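Local coordinates for endonuclease and methylase LlaGI (Lactococcus lactis, PDB 5FFJ), which probably recognises, methylates and cleaves specific DNA as a Type ISP restriction-modification enzyme with helicase-like ATPase and methyltransferase modules, crystallised here without its nuclease, at residues E708-D719 against L1007-L1017; G915-I926 against T975-K984. All coordinates share one frame; numbering follows the deposited sequence.

Contact 1. Residues E708-D719 against L1007-L1017; sequences EVVDFIVHSVDD and LDILRDKESIL
Phe712 turns a ring edge to the backbone of Lys1013, whose O lies near the ring plane, 3.2 Å from CD1. CG anti to the backbone N (chi1 -179°) carries the ring out to the 1013-1016 backbone, where Phe712 CE2 stands 3.6 Å from Ile1016 CG2, the two side chains crossing at about a right angle. At the start of the contact Glu708 and Arg1011 run side by side in the same direction and form a salt bridge through OE2 and NH2, although their carboxylate and guanidinium planes are turned 65° apart. Next to this pair Val709 CG2 packs alongside Leu1010 CD2 at 3.6 Å. Farther on, the imidazole of His715 passes Glu1014 with ND1 3.3 Å from CB. Ser1015 OG donates to the anti lone pair of Asp719 OD2 (3.0 Å) and accepts from Leu1017 N, an ST turn, so one hydroxyl both ties this turn to the helix and braces it internally. Ile1016 N adds a weak bond to Ser716 OG. The axes of 708-719 and 1007-1012 approach to 8.8 Å, their directions 38° apart. Residues 708-719 also pack on helix 745-760, where Tyr753 stacks on His715, and on strand 977-984, where Ile979 meets Phe712, while Leu1010 and Ile1016 reach Phe948 and Tyr946 of strand 944-951.

Contact 2. Residues G915-I926 against T975-K984; sequences GVIGFVSNGSYI and TSIAISILVK. With nucleotides of chain B.
Asn922, packed against Thr975 where strand 915-922 ends and strand 977-984 is about to begin, uses its amide both to shape a turn and to reach the DNA. An extended first torsion (chi1 -171°) and a small chi2 (-21°) bring Asn922 OD1 to Ser924 N at 3.0 Å, closing an Asx turn, while ND2 points outward to OP1 of DC10 of chain B, a bent and weak bond. A second weak bond runs from Ser924 OG to OP1 of DC10 of chain B, 3.0 Å. Thr975 CG2 lies 3.7 Å from Asn922 ND2. Behind the turn, Gly923 N bonds to Ser976 O at 2.7 Å from above the carbonyl plane, extending the antiparallel ladder past its last pair. Within the ladder, Phe919 and Ser980 form a hydrogen-bonded pair, Phe919 N to Ser980 O and Ser980 N to Phe919 O, both 2.9 Å. Val920 CG2 meets Ile977 CG2 at 3.7 Å, and Ala978 CB touches Ile926 CD1. These are the strand after the Asn854-Pro-Pro-Tyr857 motif and the reversed strand of a class I methyltransferase sheet. Neutral amide and hydroxyl groups touch the phosphate here, consistent with grip on the DNA backbone rather than base reading.

How the contacts relate
From the N terminus, helix 707-725 is the first of these elements and supplies the first half of contact 1. The chain then lays down four strands of the methyltransferase sheet before 915-922; 48 residues separate 915-926 from 975-984, which closes contact 2. Residues 1007-1017 finally come back to the helix, closing a 287-residue loop that encloses the smaller one. The contacts thus nest without crossing, their centres about 13 Å apart. They share a core layer: Ile713 CG2 sits 3.5 Å from Ile979 CG2, and Ile1016 CG2 sits 3.5 Å from Ile981 CD1, joining helix 707-725 and the 1013-1017 turn to the central strands of contact 2.

Contact 1. Residues E708-D719 against L1007-L1017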
loop_
_atom_site.group_PDB
_atom_site.type_symbol
_atom_site.label_atom_id
_atom_site.label_comp_id
_atom_site.label_asym_id
_atom_site.label_seq_id
_atom_site.Cartn_x
_atom_site.Cartn_y
_atom_site.Cartn_z
ATOM N N GLU A 708 17.702 10.033 -12.115
ATOM C CA GLU A 708 17.707 10.764 -13.377
ATOM C C GLU A 708 16.719 11.929 -13.328
ATOM O O GLU A 708 16.891 12.930 -14.023
ATOM C CB GLU A 708 17.364 9.840 -14.549
ATOM C CG GLU A 708 18.283 8.635 -14.704
ATOM C CD GLU A 708 17.860 7.453 -13.849
ATOM O OE1 GLU A 708 17.130 7.662 -12.857
ATOM O OE2 GLU A 708 18.256 6.314 -14.174
ATOM N N VAL A 709 15.683 11.785 -12.505
ATOM C CA VAL A 709 14.680 12.830 -12.330
ATOM C C VAL A 709 15.190 13.911 -11.380
ATOM O O VAL A 709 15.135 15.101 -11.688
ATOM C CB VAL A 709 13.361 12.246 -11.780
ATOM C CG1 VAL A 709 12.400 13.357 -11.354
ATOM C CG2 VAL A 709 12.712 11.339 -12.813
ATOM N N VAL A 710 15.668 13.474 -10.218
ATOM C CA VAL A 710 16.162 14.373 -9.180
ATOM C C VAL A 710 17.265 15.275 -9.727
ATOM O O VAL A 710 17.239 16.488 -9.525
ATOM C CB VAL A 710 16.692 13.577 -7.962
ATOM C CG1 VAL A 710 17.284 14.509 -6.905
ATOM C CG2 VAL A 710 15.580 12.730 -7.349
ATOM N N ASP A 711 18.222 14.676 -10.428
ATOM C CA ASP A 711 19.327 15.421 -11.018
ATOM C C ASP A 711 18.832 16.438 -12.039
ATOM O O ASP A 711 19.408 17.518 -12.178
ATOM C CB ASP A 711 20.324 14.468 -11.686
ATOM C CG ASP A 711 21.305 13.859 -10.701
ATOM O OD1 ASP A 711 20.997 13.820 -9.492
ATOM O OD2 ASP A 711 22.388 13.417 -11.140
ATOM N N PHE A 712 17.764 16.092 -12.750
ATOM C CA PHE A 712 17.290 16.924 -13.850
ATOM C C PHE A 712 16.850 18.309 -13.381
ATOM O O PHE A 712 17.169 19.309 -14.025
ATOM C CB PHE A 712 16.135 16.247 -14.589
ATOM C CG PHE A 712 15.611 17.050 -15.748
ATOM C CD1 PHE A 712 16.186 16.937 -17.003
ATOM C CD2 PHE A 712 14.552 17.926 -15.579
ATOM C CE1 PHE A 712 15.709 17.679 -18.070
ATOM C CE2 PHE A 712 14.072 18.669 -16.640
ATOM C CZ PHE A 712 14.651 18.546 -17.887
ATOM N N ILE A 713 16.119 18.372 -12.271
ATOM C CA ILE A 713 15.591 19.652 -11.808
ATOM C C ILE A 713 16.657 20.471 -11.089
ATOM O O ILE A 713 16.589 21.695 -11.075
ATOM C CB ILE A 713 14.367 19.480 -10.875
ATOM C CG1 ILE A 713 14.733 18.735 -9.588
ATOM C CG2 ILE A 713 13.255 18.754 -11.600
ATOM C CD1 ILE A 713 13.697 18.907 -8.499
ATOM N N VAL A 714 17.635 19.799 -10.489
ATOM C CA VAL A 714 18.737 20.495 -9.832
ATOM C C VAL A 714 19.505 21.336 -10.847
ATOM O O VAL A 714 19.694 22.537 -10.650
ATOM C CB VAL A 714 19.694 19.509 -9.139
ATOM C CG1 VAL A 714 20.959 20.220 -8.675
ATOM C CG2 VAL A 714 19.005 18.842 -7.958
ATOM N N HIS A 715 19.955 20.695 -11.924
ATOM C CA HIS A 715 20.566 21.405 -13.040
ATOM C C HIS A 715 19.623 22.479 -13.568
ATOM O O HIS A 715 20.038 23.602 -13.856
ATOM C CB HIS A 715 20.914 20.441 -14.174
ATOM C CG HIS A 715 22.056 19.521 -13.873
ATOM N ND1 HIS A 715 22.987 19.159 -14.822
ATOM C CD2 HIS A 715 22.407 18.870 -12.736
ATOM C CE1 HIS A 715 23.869 18.337 -14.283
ATOM N NE2 HIS A 715 23.540 18.145 -13.018
ATOM N N SER A 716 18.353 22.113 -13.699
ATOM C CA SER A 716 17.333 23.013 -14.223
ATOM C C SER A 716 17.110 24.203 -13.294
ATOM O O SER A 716 16.927 25.333 -13.747
ATOM C CB SER A 716 16.024 22.254 -14.430
ATOM O OG SER A 716 16.233 21.098 -15.224
ATOM N N VAL A 717 17.117 23.938 -11.992
ATOM C CA VAL A 717 16.966 24.990 -10.995
ATOM C C VAL A 717 18.211 25.869 -10.986
ATOM O O VAL A 717 18.120 27.096 -10.926
ATOM C CB VAL A 717 16.720 24.398 -9.590
ATOM C CG1 VAL A 717 17.067 25.407 -8.493
ATOM C CG2 VAL A 717 15.269 23.939 -9.459
ATOM N N ASP A 718 19.374 25.228 -11.041
ATOM C CA ASP A 718 20.646 25.936 -11.049
ATOM C C ASP A 718 20.776 26.840 -12.274
ATOM O O ASP A 718 21.049 28.033 -12.145
ATOM C CB ASP A 718 21.808 24.942 -11.007
ATOM C CG ASP A 718 23.160 25.626 -10.987
ATOM O OD1 ASP A 718 23.469 26.302 -9.982
ATOM O OD2 ASP A 718 23.918 25.479 -11.969
ATOM N N ASP A 719 20.578 26.268 -13.459
ATOM C CA ASP A 719 20.696 27.022 -14.705
ATOM C C ASP A 719 19.650 28.132 -14.783
ATOM O O ASP A 719 19.837 29.123 -15.493
ATOM C CB ASP A 719 20.562 26.090 -15.915
ATOM C CG ASP A 719 21.706 25.095 -16.021
ATOM O OD1 ASP A 719 22.803 25.377 -15.492
ATOM O OD2 ASP A 719 21.509 24.029 -16.642
ATOM N N LEU A 1007 13.943 7.900 -19.050
ATOM C CA LEU A 1007 15.084 8.194 -18.187
ATOM C C LEU A 1007 16.361 8.359 -19.004
ATOM O O LEU A 1007 17.251 9.120 -18.626
ATOM C CB LEU A 1007 15.267 7.092 -17.144
ATOM C CG LEU A 1007 14.109 6.918 -16.161
ATOM C CD1 LEU A 1007 14.322 5.688 -15.294
ATOM C CD2 LEU A 1007 13.928 8.154 -15.295
ATOM N N ASP A 1008 16.449 7.638 -20.119
ATOM C CA ASP A 1008 17.565 7.802 -21.044
ATOM C C ASP A 1008 17.652 9.255 -21.504
ATOM O O ASP A 1008 18.739 9.767 -21.760
ATOM C CB ASP A 1008 17.414 6.873 -22.253
ATOM C CG ASP A 1008 17.874 5.452 -21.965
ATOM O OD1 ASP A 1008 18.122 5.125 -20.785
ATOM O OD2 ASP A 1008 17.977 4.658 -22.923
ATOM N N ILE A 1009 16.500 9.912 -21.595
ATOM C CA ILE A 1009 16.437 11.311 -22.002
ATOM C C ILE A 1009 16.820 12.237 -20.849
ATOM O O ILE A 1009 17.341 13.330 -21.068
ATOM C CB ILE A 1009 15.027 11.680 -22.506
ATOM C CG1 ILE A 1009 14.675 10.841 -23.737
ATOM C CG2 ILE A 1009 14.945 13.167 -22.850
ATOM C CD1 ILE A 1009 13.240 10.978 -24.190
ATOM N N LEU A 1010 16.559 11.794 -19.622
ATOM C CA LEU A 1010 16.852 12.591 -18.434
ATOM C C LEU A 1010 18.329 12.514 -18.060
ATOM O O LEU A 1010 18.888 13.457 -17.495
ATOM C CB LEU A 1010 15.985 12.133 -17.259
ATOM C CG LEU A 1010 14.655 12.863 -17.048
ATOM C CD1 LEU A 1010 13.980 13.202 -18.370
ATOM C CD2 LEU A 1010 13.727 12.017 -16.185
ATOM N N ARG A 1011 18.954 11.382 -18.363
ATOM C CA ARG A 1011 20.399 11.255 -18.241
ATOM C C ARG A 1011 21.079 12.009 -19.386
ATOM O O ARG A 1011 22.117 12.646 -19.198
ATOM C CB ARG A 1011 20.813 9.780 -18.251
ATOM C CG ARG A 1011 21.409 9.274 -16.933
ATOM C CD ARG A 1011 21.302 7.751 -16.766
ATOM N NE ARG A 1011 20.517 7.109 -17.823
ATOM C CZ ARG A 1011 19.509 6.256 -17.628
ATOM N NH1 ARG A 1011 18.872 5.747 -18.673
ATOM N NH2 ARG A 1011 19.133 5.899 -16.405
ATOM N N ASP A 1012 20.474 11.935 -20.570
ATOM C CA ASP A 1012 21.006 12.569 -21.775
ATOM C C ASP A 1012 20.909 14.092 -21.661
ATOM O O ASP A 1012 21.909 14.801 -21.805
ATOM C CB ASP A 1012 20.249 12.056 -23.008
ATOM C CG ASP A 1012 20.727 12.681 -24.304
ATOM O OD1 ASP A 1012 21.857 13.213 -24.338
ATOM O OD2 ASP A 1012 19.973 12.626 -25.301
ATOM N N LYS A 1013 19.701 14.582 -21.393
ATOM C CA LYS A 1013 19.468 16.004 -21.149
ATOM C C LYS A 1013 19.338 16.237 -19.652
ATOM O O LYS A 1013 18.342 15.853 -19.035
ATOM C CB LYS A 1013 18.212 16.498 -21.874
ATOM C CG LYS A 1013 17.973 15.846 -23.222
ATOM C CD LYS A 1013 17.538 16.854 -24.268
ATOM C CE LYS A 1013 17.559 16.230 -25.648
ATOM N NZ LYS A 1013 16.981 17.135 -26.672
ATOM N N GLU A 1014 20.350 16.871 -19.074
ATOM C CA GLU A 1014 20.415 17.060 -17.633
ATOM C C GLU A 1014 19.612 18.279 -17.198
ATOM O O GLU A 1014 19.326 18.445 -16.016
ATOM C CB GLU A 1014 21.874 17.198 -17.182
ATOM C CG GLU A 1014 22.729 15.970 -17.471
ATOM C CD GLU A 1014 24.060 16.316 -18.111
ATOM O OE1 GLU A 1014 24.258 15.965 -19.295
ATOM O OE2 GLU A 1014 24.906 16.935 -17.433
ATOM N N SER A 1015 19.238 19.125 -18.154
ATOM C CA SER A 1015 18.603 20.399 -17.827
ATOM C C SER A 1015 17.529 20.832 -18.824
ATOM O O SER A 1015 17.418 20.292 -19.925
ATOM C CB SER A 1015 19.676 21.487 -17.720
ATOM O OG SER A 1015 19.119 22.782 -17.860
ATOM N N ILE A 1016 16.744 21.821 -18.406
ATOM C CA ILE A 1016 15.672 22.392 -19.218
ATOM C C ILE A 1016 16.187 23.355 -20.288
ATOM O O ILE A 1016 15.407 23.894 -21.072
ATOM C CB ILE A 1016 14.643 23.131 -18.332
ATOM C CG1 ILE A 1016 15.325 24.178 -17.439
ATOM C CG2 ILE A 1016 13.862 22.128 -17.490
ATOM C CD1 ILE A 1016 15.034 25.594 -17.844
ATOM N N LEU A 1017 17.498 23.569 -20.318
ATOM C CA LEU A 1017 18.111 24.394 -21.353
ATOM C C LEU A 1017 18.150 23.647 -22.684
ATOM O O LEU A 1017 18.130 24.261 -23.751
ATOM C CB LEU A 1017 19.528 24.809 -20.945
ATOM C CG LEU A 1017 19.687 26.019 -20.018
ATOM C CD1 LEU A 1017 18.701 25.993 -18.860
ATOM C CD2 LEU A 1017 21.116 26.074 -19.494
#

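Contact 2. Residues G915-I926 against T975-K984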
loop_
_atom_site.group_PDB
_atom_site.type_symbol
_atom_site.label_atom_id
_atom_site.label_comp_id
_atom_site.label_asym_id
_atom_site.label_seq_id
_atom_site.Cartn_x
_atom_site.Cartn_y
_atom_site.Cartn_z
ATOM N N GLY A 915 12.517 34.031 -6.790
ATOM C CA GLY A 915 12.866 32.652 -6.504
ATOM C C GLY A 915 12.389 31.660 -7.548
ATOM O O GLY A 915 11.983 32.040 -8.648
ATOM N N VAL A 916 12.439 30.381 -7.190
ATOM C CA VAL A 916 12.143 29.299 -8.120
ATOM C C VAL A 916 11.555 28.094 -7.387
ATOM O O VAL A 916 11.787 27.913 -6.191
ATOM C CB VAL A 916 13.418 28.862 -8.876
ATOM C CG1 VAL A 916 14.442 28.279 -7.907
ATOM C CG2 VAL A 916 13.089 27.866 -9.969
ATOM N N ILE A 917 10.783 27.284 -8.104
ATOM C CA ILE A 917 10.353 25.985 -7.601
ATOM C C ILE A 917 10.745 24.914 -8.612
ATOM O O ILE A 917 10.859 25.194 -9.803
ATOM C CB ILE A 917 8.833 25.931 -7.344
ATOM C CG1 ILE A 917 8.381 27.194 -6.602
ATOM C CG2 ILE A 917 8.468 24.658 -6.568
ATOM C CD1 ILE A 917 6.952 27.146 -6.094
ATOM N N GLY A 918 10.973 23.699 -8.125
ATOM C CA GLY A 918 11.267 22.564 -8.980
ATOM C C GLY A 918 10.733 21.281 -8.370
ATOM O O GLY A 918 11.229 20.819 -7.340
ATOM N N PHE A 919 9.721 20.707 -9.018
ATOM C CA PHE A 919 9.018 19.540 -8.496
ATOM C C PHE A 919 8.856 18.434 -9.535
ATOM O O PHE A 919 8.790 18.696 -10.739
ATOM C CB PHE A 919 7.621 19.936 -7.997
ATOM C CG PHE A 919 7.580 20.473 -6.586
ATOM C CD1 PHE A 919 8.639 20.308 -5.706
ATOM C CD2 PHE A 919 6.450 21.137 -6.139
ATOM C CE1 PHE A 919 8.571 20.803 -4.417
ATOM C CE2 PHE A 919 6.377 21.634 -4.852
ATOM C CZ PHE A 919 7.436 21.467 -3.990
ATOM N N VAL A 920 8.794 17.198 -9.046
ATOM C CA VAL A 920 8.218 16.094 -9.798
ATOM C C VAL A 920 6.870 15.815 -9.147
ATOM O O VAL A 920 6.793 15.587 -7.938
ATOM C CB VAL A 920 9.114 14.828 -9.805
ATOM C CG1 VAL A 920 9.463 14.376 -8.387
ATOM C CG2 VAL A 920 8.434 13.702 -10.572
ATOM N N SER A 921 5.805 15.863 -9.939
ATOM C CA SER A 921 4.456 15.819 -9.389
ATOM C C SER A 921 3.477 15.094 -10.297
ATOM O O SER A 921 3.812 14.710 -11.418
ATOM C CB SER A 921 3.952 17.241 -9.139
ATOM O OG SER A 921 4.012 18.009 -10.331
ATOM N N ASN A 922 2.264 14.906 -9.791
ATOM C CA ASN A 922 1.154 14.471 -10.621
ATOM C C ASN A 922 0.926 15.523 -11.701
ATOM O O ASN A 922 0.737 16.699 -11.395
ATOM C CB ASN A 922 -0.105 14.267 -9.774
ATOM C CG ASN A 922 -1.230 13.602 -10.543
ATOM O OD1 ASN A 922 -1.260 13.619 -11.774
ATOM N ND2 ASN A 922 -2.170 13.012 -9.813
ATOM N N GLY A 923 0.957 15.101 -12.961
ATOM C CA GLY A 923 0.866 16.023 -14.080
ATOM C C GLY A 923 -0.551 16.243 -14.576
ATOM O O GLY A 923 -0.753 16.774 -15.668
ATOM N N SER A 924 -1.533 15.838 -13.777
ATOM C CA SER A 924 -2.939 15.955 -14.160
ATOM C C SER A 924 -3.321 17.393 -14.493
ATOM O O SER A 924 -4.029 17.644 -15.468
ATOM C CB SER A 924 -3.843 15.435 -13.040
ATOM O OG SER A 924 -3.711 16.222 -11.869
ATOM N N TYR A 925 -2.833 18.331 -13.689
ATOM C CA TYR A 925 -3.244 19.727 -13.792
ATOM C C TYR A 925 -2.938 20.354 -15.151
ATOM O O TYR A 925 -3.493 21.400 -15.484
ATOM C CB TYR A 925 -2.571 20.552 -12.697
ATOM C CG TYR A 925 -1.081 20.679 -12.874
ATOM C CD1 TYR A 925 -0.542 21.697 -13.648
ATOM C CD2 TYR A 925 -0.214 19.779 -12.273
ATOM C CE1 TYR A 925 0.815 21.815 -13.818
ATOM C CE2 TYR A 925 1.146 19.891 -12.437
ATOM C CZ TYR A 925 1.655 20.910 -13.211
ATOM O OH TYR A 925 3.009 21.023 -13.375
ATOM N N ILE A 926 -2.051 19.730 -15.923
ATOM C CA ILE A 926 -1.697 20.245 -17.245
ATOM C C ILE A 926 -2.951 20.350 -18.103
ATOM O O ILE A 926 -3.256 21.409 -18.654
ATOM C CB ILE A 926 -0.659 19.353 -17.956
ATOM C CG1 ILE A 926 0.618 19.254 -17.121
ATOM C CG2 ILE A 926 -0.327 19.914 -19.341
ATOM C CD1 ILE A 926 1.635 18.275 -17.662
ATOM N N THR A 975 -0.167 7.522 -11.588
ATOM C CA THR A 975 -0.629 8.810 -12.094
ATOM C C THR A 975 0.255 9.357 -13.206
ATOM O O THR A 975 1.412 8.965 -13.345
ATOM C CB THR A 975 -0.678 9.863 -10.977
ATOM O OG1 THR A 975 0.644 10.083 -10.471
ATOM C CG2 THR A 975 -1.586 9.408 -9.848
ATOM N N SER A 976 -0.301 10.269 -13.996
ATOM C CA SER A 976 0.489 11.016 -14.960
ATOM C C SER A 976 1.548 11.804 -14.200
ATOM O O SER A 976 1.235 12.451 -13.199
ATOM C CB SER A 976 -0.394 11.955 -15.786
ATOM O OG SER A 976 0.334 12.531 -16.858
ATOM N N ILE A 977 2.794 11.735 -14.661
ATOM C CA ILE A 977 3.897 12.436 -14.010
ATOM C C ILE A 977 4.386 13.598 -14.870
ATOM O O ILE A 977 4.399 13.515 -16.099
ATOM C CB ILE A 977 5.074 11.482 -13.721
ATOM C CG1 ILE A 977 4.629 10.351 -12.790
ATOM C CG2 ILE A 977 6.250 12.236 -13.111
ATOM C CD1 ILE A 977 4.085 10.814 -11.443
ATOM N N ALA A 978 4.792 14.677 -14.210
ATOM C CA ALA A 978 5.316 15.844 -14.902
ATOM C C ALA A 978 6.295 16.590 -14.011
ATOM O O ALA A 978 6.097 16.682 -12.798
ATOM C CB ALA A 978 4.183 16.764 -15.330
ATOM N N ILE A 979 7.354 17.111 -14.619
ATOM C CA ILE A 979 8.293 17.964 -13.909
ATOM C C ILE A 979 7.924 19.420 -14.150
ATOM O O ILE A 979 7.800 19.859 -15.295
ATOM C CB ILE A 979 9.747 17.710 -14.349
ATOM C CG1 ILE A 979 10.235 16.373 -13.784
ATOM C CG2 ILE A 979 10.654 18.840 -13.868
ATOM C CD1 ILE A 979 11.590 15.929 -14.304
ATOM N N SER A 980 7.747 20.154 -13.058
ATOM C CA SER A 980 7.392 21.562 -13.121
ATOM C C SER A 980 8.455 22.420 -12.467
ATOM O O SER A 980 8.798 22.208 -11.301
ATOM C CB SER A 980 6.049 21.804 -12.437
ATOM O OG SER A 980 5.043 21.004 -13.024
ATOM N N ILE A 981 8.975 23.385 -13.219
ATOM C CA ILE A 981 9.863 24.387 -12.650
ATOM C C ILE A 981 9.230 25.766 -12.809
ATOM O O ILE A 981 9.130 26.305 -13.913
ATOM C CB ILE A 981 11.264 24.358 -13.288
ATOM C CG1 ILE A 981 11.169 24.202 -14.801
ATOM C CG2 ILE A 981 12.081 23.209 -12.710
ATOM C CD1 ILE A 981 12.430 24.625 -15.521
ATOM N N LEU A 982 8.789 26.317 -11.684
ATOM C CA LEU A 982 8.063 27.578 -11.663
ATOM C C LEU A 982 8.980 28.720 -11.238
ATOM O O LEU A 982 9.440 28.767 -10.097
ATOM C CB LEU A 982 6.862 27.478 -10.720
ATOM C CG LEU A 982 5.941 26.279 -10.968
ATOM C CD1 LEU A 982 5.006 26.066 -9.794
ATOM C CD2 LEU A 982 5.145 26.475 -12.246
ATOM N N VAL A 983 9.239 29.636 -12.168
ATOM C CA VAL A 983 10.146 30.757 -11.934
ATOM C C VAL A 983 9.384 32.002 -11.489
ATOM O O VAL A 983 8.444 32.437 -12.157
ATOM C CB VAL A 983 10.958 31.084 -13.203
ATOM C CG1 VAL A 983 11.766 32.366 -13.023
ATOM C CG2 VAL A 983 11.870 29.918 -13.559
ATOM N N LYS A 984 9.809 32.576 -10.366
ATOM C CA LYS A 984 9.172 33.765 -9.814
ATOM C C LYS A 984 10.167 34.914 -9.693
ATOM O O LYS A 984 11.120 34.849 -8.916
ATOM C CB LYS A 984 8.560 33.459 -8.444
ATOM C CG LYS A 984 7.496 34.454 -8.004
ATOM C CD LYS A 984 7.024 34.173 -6.587
ATOM C CE LYS A 984 5.545 33.827 -6.541
ATOM N NZ LYS A 984 5.139 33.304 -5.207
ATOM P P DC B 10 -5.519 12.493 -10.901
ATOM O OP1 DC B 10 -4.574 13.592 -10.590
ATOM O OP2 DC B 10 -5.605 11.994 -12.294
ATOM O "O5'" DC B 10 -5.237 11.246 -9.938
ATOM C "C5'" DC B 10 -5.136 11.450 -8.535
ATOM C "C4'" DC B 10 -5.930 10.406 -7.765
ATOM O "O4'" DC B 10 -7.206 10.168 -8.429
ATOM C "C3'" DC B 10 -5.248 9.038 -7.649
ATOM O "O3'" DC B 10 -5.228 8.597 -6.290
ATOM C "C2'" DC B 10 -6.091 8.132 -8.540
ATOM C "C1'" DC B 10 -7.460 8.781 -8.470
ATOM N N1 DC B 10 -8.335 8.476 -9.650
ATOM C C2 DC B 10 -9.449 7.631 -9.512
ATOM O O2 DC B 10 -9.712 7.145 -8.404
ATOM N N3 DC B 10 -10.213 7.374 -10.604
ATOM C C4 DC B 10 -9.898 7.917 -11.784
ATOM N N4 DC B 10 -10.675 7.638 -12.835
ATOM C C5 DC B 10 -8.772 8.770 -11.937
ATOM C C6 DC B 10 -8.026 9.017 -10.859
#